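Local coordinates for probable thiol peroxidase (Chromobacterium violaceum, PDB 3KEB), which is a thiol peroxidase of the redoxin family, found here as a two-chain assembly, at the interface of chains A and B. Numbering follows the deposited sequence. Chains: chain A/B, Probable thiol peroxidase.

Contact 1: the interface of chains A and B. Residues chain A 38, 92-94; chain B 58, 61, 135.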
loop_
_atom_site.group_PDB
_atom_site.type_symbol
_atom_site.label_atom_id
_atom_site.label_comp_id
_atom_site.label_asym_id
_atom_site.label_seq_id
_atom_site.Cartn_x
_atom_site.Cartn_y
_atom_site.Cartn_z
ATOM N N LYS A 38 4.086 10.672 5.493
ATOM C CA LYS A 38 4.559 9.698 6.501
ATOM C C LYS A 38 4.313 10.077 7.977
ATOM O O LYS A 38 4.765 9.365 8.901
ATOM C CB LYS A 38 6.014 9.270 6.238
ATOM C CG LYS A 38 6.238 8.729 4.820
ATOM C CD LYS A 38 7.642 8.209 4.705
ATOM C CE LYS A 38 8.069 7.674 3.344
ATOM N NZ LYS A 38 8.052 8.750 2.249
ATOM N N SER A 92 0.504 2.739 -0.350
ATOM C CA SER A 92 1.606 3.182 0.486
ATOM C C SER A 92 1.572 4.728 0.610
ATOM O O SER A 92 1.134 5.419 -0.325
ATOM C CB SER A 92 2.946 2.783 -0.090
ATOM O OG SER A 92 3.148 3.430 -1.338
ATOM N N PRO A 93 2.119 5.267 1.720
ATOM C CA PRO A 93 2.309 6.700 1.745
ATOM C C PRO A 93 3.075 7.229 0.530
ATOM O O PRO A 93 2.735 8.294 0.006
ATOM C CB PRO A 93 3.075 6.922 3.029
ATOM C CG PRO A 93 2.649 5.808 3.939
ATOM C CD PRO A 93 2.453 4.621 2.999
ATOM N N SER A 94 4.101 6.525 0.089
ATOM C CA SER A 94 4.887 6.966 -1.081
ATOM C C SER A 94 4.009 7.132 -2.337
ATOM O O SER A 94 4.192 8.094 -3.124
ATOM C CB SER A 94 6.031 5.973 -1.366
ATOM O OG SER A 94 6.738 5.706 -0.132
ATOM N N SER B 58 9.417 1.516 -1.713
ATOM C CA SER B 58 8.314 1.696 -2.632
ATOM C C SER B 58 8.852 1.937 -4.019
ATOM O O SER B 58 9.875 2.624 -4.196
ATOM C CB SER B 58 7.475 2.897 -2.219
ATOM O OG SER B 58 6.439 3.162 -3.166
ATOM N N GLU B 61 9.212 5.706 -4.418
ATOM C CA GLU B 61 10.350 6.422 -3.919
ATOM C C GLU B 61 11.366 6.543 -5.076
ATOM O O GLU B 61 11.294 5.798 -6.032
ATOM C CB GLU B 61 10.982 5.737 -2.693
ATOM C CG GLU B 61 10.070 5.794 -1.428
ATOM C CD GLU B 61 9.895 7.104 -0.723
ATOM O OE1 GLU B 61 10.814 7.984 -0.760
ATOM O OE2 GLU B 61 8.807 7.311 -0.068
ATOM N N TYR B 135 6.632 -0.364 6.473
ATOM C CA TYR B 135 7.382 -0.604 5.247
ATOM C C TYR B 135 8.261 -1.827 5.338
ATOM O O TYR B 135 8.652 -2.226 6.417
ATOM C CB TYR B 135 8.299 0.553 4.920
ATOM C CG TYR B 135 7.638 1.714 4.256
ATOM C CD1 TYR B 135 7.715 1.881 2.899
ATOM C CD2 TYR B 135 6.936 2.656 4.994
ATOM C CE1 TYR B 135 7.119 2.942 2.241
ATOM C CE2 TYR B 135 6.327 3.755 4.327
ATOM C CZ TYR B 135 6.439 3.863 2.960
ATOM O OH TYR B 135 5.847 4.908 2.298
HETATM O O HOH W 1 10.922 9.721 1.043
#
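A:Ser94, in the first turn of helix 93-103 of this redoxin-family peroxidase, places its hydroxyl between B:Glu61 and B:Tyr135. The torsion chi1 of -49° sets OG beside its own backbone N, so both face the tyrosine phenol.

The hydrogen bonds centre on that serine. OG of A:Ser94 donates over 2.6 Å to the carboxylate oxygen OE2 of B:Glu61, which accepts it with its anti lone pair. The same OG of A:Ser94 lies 2.7 Å from the phenolic OH of B:Tyr135 in a bond of undecided direction. The backbone N of A:Ser94 also donates to OH of B:Tyr135 (3.2 Å, 139° at the hydrogen). The phenol oxygen thus sits at the start of the helix, where the helix dipole may polarise it.

One salt bridge reinforces the same carboxylate: NZ of A:Lys38 reaches OE2 of B:Glu61 at 2.8 Å, on the syn side and 21° out of the plane. Water 1 lies 2.5 Å from OE1 of B:Glu61 and also bonds NZ of A:Lys38, more loosely.

Apolar packing is slighter. The ring of A:Pro93 meets the hydroxyl end of B:Tyr135 from the opposite direction, with CD of A:Pro93 4.1 Å from CZ of B:Tyr135, while CB of A:Ser94 lies 3.5 Å from CB of B:Ser58.

Contact 2: the interface of chains A and B. Residues chain A 58, 60, 91, 95; chain B 92, 94-95, 98.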
loop_
_atom_site.group_PDB
_atom_site.type_symbol
_atom_site.label_atom_id
_atom_site.label_comp_id
_atom_site.label_asym_id
_atom_site.label_seq_id
_atom_site.Cartn_x
_atom_site.Cartn_y
_atom_site.Cartn_z
ATOM N N SER A 58 -7.896 2.254 -4.562
ATOM C CA SER A 58 -6.595 2.730 -4.566
ATOM C C SER A 58 -6.604 4.069 -5.460
ATOM O O SER A 58 -7.495 4.168 -6.226
ATOM C CB SER A 58 -5.706 1.846 -5.402
ATOM O OG SER A 58 -4.476 2.512 -5.847
ATOM N N ASP A 60 -4.510 4.606 -7.662
ATOM C CA ASP A 60 -4.038 4.128 -8.939
ATOM C C ASP A 60 -5.033 3.247 -9.666
ATOM O O ASP A 60 -4.691 2.583 -10.628
ATOM C CB ASP A 60 -2.681 3.461 -8.738
ATOM C CG ASP A 60 -1.586 4.474 -8.513
ATOM O OD1 ASP A 60 -1.403 5.318 -9.426
ATOM O OD2 ASP A 60 -0.890 4.416 -7.497
ATOM N N ASP A 91 -3.029 2.027 -0.284
ATOM C CA ASP A 91 -1.817 2.485 -0.944
ATOM C C ASP A 91 -0.749 2.862 0.062
ATOM O O ASP A 91 -1.063 3.297 1.193
ATOM C CB ASP A 91 -2.095 3.701 -1.815
ATOM C CG ASP A 91 -3.057 3.415 -2.899
ATOM O OD1 ASP A 91 -2.830 2.426 -3.649
ATOM O OD2 ASP A 91 -4.036 4.205 -3.060
ATOM N N SER A 95 3.152 6.146 -2.595
ATOM C CA SER A 95 2.223 6.234 -3.735
ATOM C C SER A 95 1.183 7.339 -3.578
ATOM O O SER A 95 0.827 7.975 -4.556
ATOM C CB SER A 95 1.499 4.906 -3.981
ATOM O OG SER A 95 2.454 3.897 -4.239
ATOM N N SER B 92 0.401 -0.967 -3.134
ATOM C CA SER B 92 -0.773 -1.718 -3.618
ATOM C C SER B 92 -0.503 -2.376 -4.973
ATOM O O SER B 92 0.320 -1.888 -5.734
ATOM C CB SER B 92 -2.006 -0.813 -3.742
ATOM O OG SER B 92 -1.828 0.159 -4.788
ATOM N N SER B 94 -2.433 -2.103 -7.410
ATOM C CA SER B 94 -2.858 -1.070 -8.304
ATOM C C SER B 94 -1.675 -0.107 -8.592
ATOM O O SER B 94 -1.364 0.187 -9.760
ATOM C CB SER B 94 -4.072 -0.324 -7.727
ATOM O OG SER B 94 -5.147 -1.199 -7.369
ATOM N N SER B 95 -0.970 0.319 -7.562
ATOM C CA SER B 95 0.198 1.218 -7.744
ATOM C C SER B 95 1.352 0.524 -8.460
ATOM O O SER B 95 2.017 1.117 -9.291
ATOM C CB SER B 95 0.654 1.803 -6.426
ATOM O OG SER B 95 -0.440 2.429 -5.779
ATOM N N ARG B 98 0.544 0.419 -12.160
ATOM C CA ARG B 98 0.746 1.720 -12.761
ATOM C C ARG B 98 2.227 2.011 -12.965
ATOM O O ARG B 98 2.631 2.511 -14.038
ATOM C CB ARG B 98 0.065 2.795 -11.933
ATOM C CG ARG B 98 0.164 4.247 -12.534
ATOM C CD ARG B 98 1.374 4.947 -11.980
ATOM N NE ARG B 98 1.228 4.968 -10.553
ATOM C CZ ARG B 98 2.194 4.843 -9.655
ATOM N NH1 ARG B 98 3.489 4.771 -10.004
ATOM N NH2 ARG B 98 1.855 4.822 -8.369
HETATM O O HOH W 2 0.672 1.951 -3.243
HETATM O O HOH W 3 -3.191 0.440 -11.857
#
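Two loops of chain A, carrying A:Asp60 and A:Asp91, meet the start of helix 93-103 of chain B, where B:Ser92, B:Ser95 and B:Arg98 point towards them; the matching helix of chain A approaches through A:Ser95. This redoxin interface is thus built from acidic loops laid against a serine-rich helix start.

A:Asp60 is gripped by B:Arg98 in a salt bridge, one nitrogen to each oxygen, the side chain bending at chi2 and chi3 to turn the guanidinium side-on. NE of B:Arg98 donates to OD1 of A:Asp60 at 2.9 Å in a nearly straight bond (176° at the hydrogen), and NH2 reaches OD2. Both acceptors lie close to the guanidinium plane, but the carboxylate is turned 54° from it, so the arginine meets it from above rather than in plane. B:Ser95 OG adds a bond to OD2 of A:Asp60 at 2.7 Å, from the anti side.

OD1 of A:Asp91, by contrast, accepts two hydroxyls. OG of B:Ser92 donates to OD1 of A:Asp91 at 2.7 Å, nearly along the carbon-oxygen axis, while A:Ser58 OG donates to the syn lone pair of that oxygen. In turn, A:Ser58 OG accepts the backbone N of A:Asp60, tying the two acidic residues together. B:Ser92 OG, at chi1 67° between its own N and carbonyl carbon, caps the helix by accepting the backbone N of B:Ser95 at 2.9 Å. Water 2 lies 2.8 Å from OG of A:Ser95 and likewise 2.8 Å from OG of B:Ser95.

Contact 3: the interface of chains A and B. Residues chain A 10, 58, 61, 132, 135; chain B 38, 93-94.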
loop_
_atom_site.group_PDB
_atom_site.type_symbol
_atom_site.label_atom_id
_atom_site.label_comp_id
_atom_site.label_asym_id
_atom_site.label_seq_id
_atom_site.Cartn_x
_atom_site.Cartn_y
_atom_site.Cartn_z
ATOM N N TYR A 10 -17.149 -6.415 -8.299
ATOM C CA TYR A 10 -15.937 -5.917 -8.948
ATOM C C TYR A 10 -15.823 -6.716 -10.226
ATOM O O TYR A 10 -15.443 -7.861 -10.214
ATOM C CB TYR A 10 -14.708 -6.105 -8.018
ATOM C CG TYR A 10 -13.376 -5.839 -8.668
ATOM C CD1 TYR A 10 -13.074 -4.591 -9.164
ATOM C CD2 TYR A 10 -12.396 -6.820 -8.729
ATOM C CE1 TYR A 10 -11.849 -4.334 -9.763
ATOM C CE2 TYR A 10 -11.141 -6.561 -9.307
ATOM C CZ TYR A 10 -10.876 -5.320 -9.796
ATOM O OH TYR A 10 -9.660 -5.031 -10.359
ATOM N N SER A 58 -7.896 2.254 -4.562
ATOM C CA SER A 58 -6.595 2.730 -4.566
ATOM C C SER A 58 -6.604 4.069 -5.460
ATOM O O SER A 58 -7.495 4.168 -6.226
ATOM C CB SER A 58 -5.706 1.846 -5.402
ATOM O OG SER A 58 -4.476 2.512 -5.847
ATOM N N GLU A 61 -6.276 3.214 -9.200
ATOM C CA GLU A 61 -7.399 2.710 -10.016
ATOM C C GLU A 61 -8.041 3.950 -10.665
ATOM O O GLU A 61 -7.835 5.064 -10.203
ATOM C CB GLU A 61 -8.437 2.007 -9.159
ATOM C CG GLU A 61 -7.988 0.638 -8.559
ATOM C CD GLU A 61 -7.715 -0.459 -9.627
ATOM O OE1 GLU A 61 -8.409 -0.490 -10.703
ATOM O OE2 GLU A 61 -6.782 -1.280 -9.396
ATOM N N LEU A 132 -9.621 -8.707 -4.641
ATOM C CA LEU A 132 -9.503 -7.464 -3.866
ATOM C C LEU A 132 -9.064 -7.700 -2.411
ATOM O O LEU A 132 -9.149 -6.794 -1.583
ATOM C CB LEU A 132 -10.794 -6.650 -3.937
ATOM C CG LEU A 132 -11.101 -6.050 -5.324
ATOM C CD1 LEU A 132 -12.368 -5.221 -5.264
ATOM C CD2 LEU A 132 -9.893 -5.225 -5.922
ATOM N N TYR A 135 -7.811 -4.952 0.227
ATOM C CA TYR A 135 -8.208 -3.616 -0.054
ATOM C C TYR A 135 -9.275 -3.096 0.901
ATOM O O TYR A 135 -10.043 -3.877 1.480
ATOM C CB TYR A 135 -8.734 -3.462 -1.518
ATOM C CG TYR A 135 -7.681 -3.430 -2.607
ATOM C CD1 TYR A 135 -7.039 -4.588 -3.031
ATOM C CD2 TYR A 135 -7.413 -2.249 -3.302
ATOM C CE1 TYR A 135 -6.132 -4.535 -4.082
ATOM C CE2 TYR A 135 -6.496 -2.197 -4.317
ATOM C CZ TYR A 135 -5.860 -3.343 -4.703
ATOM O OH TYR A 135 -4.981 -3.263 -5.720
ATOM N N LYS B 38 -3.194 -8.566 -9.255
ATOM C CA LYS B 38 -4.124 -8.979 -8.193
ATOM C C LYS B 38 -4.225 -10.508 -8.021
ATOM O O LYS B 38 -5.091 -10.985 -7.315
ATOM C CB LYS B 38 -5.505 -8.321 -8.319
ATOM C CG LYS B 38 -5.469 -6.765 -8.399
ATOM C CD LYS B 38 -6.873 -6.178 -8.292
ATOM C CE LYS B 38 -6.954 -4.667 -8.459
ATOM N NZ LYS B 38 -6.586 -4.216 -9.849
ATOM N N PRO B 93 -1.209 -3.473 -5.292
ATOM C CA PRO B 93 -1.141 -3.997 -6.672
ATOM C C PRO B 93 -1.456 -2.964 -7.707
ATOM O O PRO B 93 -0.785 -2.909 -8.727
ATOM C CB PRO B 93 -2.194 -5.106 -6.674
ATOM C CG PRO B 93 -2.185 -5.609 -5.244
ATOM C CD PRO B 93 -2.000 -4.337 -4.415
ATOM N N SER B 94 -2.433 -2.103 -7.410
ATOM C CA SER B 94 -2.858 -1.070 -8.304
ATOM C C SER B 94 -1.675 -0.107 -8.592
ATOM O O SER B 94 -1.364 0.187 -9.760
ATOM C CB SER B 94 -4.072 -0.324 -7.727
ATOM O OG SER B 94 -5.147 -1.199 -7.369
HETATM O O HOH W 4 -8.960 -2.888 -11.659
HETATM O O HOH W 5 -7.214 -5.667 -12.101
#
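B:Ser94 and A:Tyr135 meet at the tight end of this contact, where the start of helix 93-103 in one redoxin-family subunit fits against loops of the other. OG of B:Ser94 is 2.6 Å from the phenolic OH of A:Tyr135, without a settled direction, and donates to the anti lone pair of OE2 of A:Glu61. Behind the hydroxyl, CD of B:Pro93 packs 4.0 Å from CZ of A:Tyr135, the two rings arriving from opposite directions.

B:Lys38 leads from this packed end towards water. Its aliphatic stretch runs alongside A:Leu132 in the same direction, CE of B:Lys38 being 3.9 Å from the methyl CD2 of A:Leu132. That methyl also lies over one face of the A:Tyr10 ring and over a face of A:Tyr135, offset towards the rim in each case, so it joins the two tyrosines and the lysine chain. A bend at chi4 (66°) turns NZ of B:Lys38 to OE2 of A:Glu61, a salt bridge of 3.0 Å, on the syn side but 30° out of the carboxylate plane.

The far side is looser and largely water-mediated. NZ of B:Lys38 makes a weak bond to the A:Tyr10 hydroxyl, while water 5 lies 2.8 Å from NZ of B:Lys38 and also bonds that hydroxyl. Water 4, at the edge of the A:Tyr10 ring and in its plane, links OH of A:Tyr10 and OE1 of A:Glu61, 2.6 Å from each.

Contact 4: the interface of chains A and B. Residues chain A 114-115; chain B 117, 133.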
loop_
_atom_site.group_PDB
_atom_site.type_symbol
_atom_site.label_atom_id
_atom_site.label_comp_id
_atom_site.label_asym_id
_atom_site.label_seq_id
_atom_site.Cartn_x
_atom_site.Cartn_y
_atom_site.Cartn_z
ATOM N N LEU A 114 -1.350 1.337 5.996
ATOM C CA LEU A 114 -0.220 0.426 6.285
ATOM C C LEU A 114 0.152 0.375 7.786
ATOM O O LEU A 114 0.533 -0.653 8.243
ATOM C CB LEU A 114 0.997 0.658 5.372
ATOM C CG LEU A 114 2.096 1.490 5.928
ATOM C CD1 LEU A 114 3.331 1.613 5.022
ATOM C CD2 LEU A 114 1.437 2.829 6.179
ATOM N N ARG A 115 0.009 1.450 8.555
ATOM C CA ARG A 115 0.491 1.414 9.949
ATOM C C ARG A 115 -0.396 0.483 10.780
ATOM O O ARG A 115 0.053 -0.085 11.788
ATOM C CB ARG A 115 0.640 2.838 10.533
ATOM C CG ARG A 115 0.687 2.962 12.050
ATOM C CD ARG A 115 1.887 2.287 12.630
ATOM N NE ARG A 115 1.557 1.733 13.935
ATOM C CZ ARG A 115 1.632 2.393 15.081
ATOM N NH1 ARG A 115 2.063 3.648 15.122
ATOM N NH2 ARG A 115 1.287 1.776 16.204
ATOM N N ARG B 117 1.680 -7.857 7.800
ATOM C CA ARG B 117 3.157 -7.749 7.927
ATOM C C ARG B 117 3.771 -9.112 8.205
ATOM O O ARG B 117 4.890 -9.176 8.831
ATOM C CB ARG B 117 3.565 -6.786 9.089
ATOM C CG ARG B 117 3.243 -5.273 8.953
ATOM C CD ARG B 117 3.224 -4.599 10.391
ATOM N NE ARG B 117 3.005 -3.130 10.412
ATOM C CZ ARG B 117 3.353 -2.303 11.416
ATOM N NH1 ARG B 117 3.105 -0.998 11.325
ATOM N NH2 ARG B 117 3.956 -2.763 12.515
ATOM N N SER B 133 7.010 3.040 9.604
ATOM C CA SER B 133 6.184 2.019 10.221
ATOM C C SER B 133 5.389 1.253 9.146
ATOM O O SER B 133 4.686 1.854 8.340
ATOM C CB SER B 133 5.236 2.641 11.229
ATOM O OG SER B 133 4.494 1.594 11.858
#
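The loop between strand 109-112 and helix 119-122 of chain A, here A:Leu114 and A:Arg115, faces two loop residues of chain B: B:Ser133, which precedes strand 139-143, and B:Arg117, just ahead of the helix matching 119-122. Among the residues here the two redoxin chains meet mainly by van der Waals contact.

A:Leu114 brings its branched end against the backbone carbonyl of B:Ser133, with CG of A:Leu114 3.6 Å from O of B:Ser133 and the methyl CD1 equally near. Its chi1 of 98° is unusual and suggests either a strained side chain or an imprecisely placed one.

The CD of A:Arg115 approaches the serine side chain, 3.6 Å from CB of B:Ser133. Bends at chi2 and chi3 carry the aliphatic part of the arginine past the serine. The separation of this CD from the serine OG is too short to be reliable.

B:Arg117 comes in with an extended chain from CG to NE. NH1 of B:Arg117 lies 3.2 Å from the carbonyl O of A:Arg115, close without counting as a bond, and makes a weak bond to OG of B:Ser133 within its own chain. The two guanidinium planes are turned 42° apart, and NE of A:Arg115 is 4.1 Å from NH1 of B:Arg117; this nearness of like charges may be mildly unfavourable unless solvent or neighbouring residues screen it. The patch probably adds surface complementarity to the two-chain assembly.

Contacts 1 and 3, about 17 Å apart between the centres of their C-alpha atoms, share a two-fold-related core, the same lysine, glutamate, tyrosine and helix-start serine with the chains exchanged, which contact 3 extends with A:Tyr10 and A:Leu132. Contact 2 lies about 11 Å from contact 1 and 7 Å from contact 3, sharing A:Ser58 and B:Ser94 with the latter; there the two copies of Ser95 approach each other near the symmetry axis. Helix 93-103 links contacts 1 to 3, which contact 4 flanks, about 10 Å from contact 1; whether the pair persists in solution the structure alone does not show.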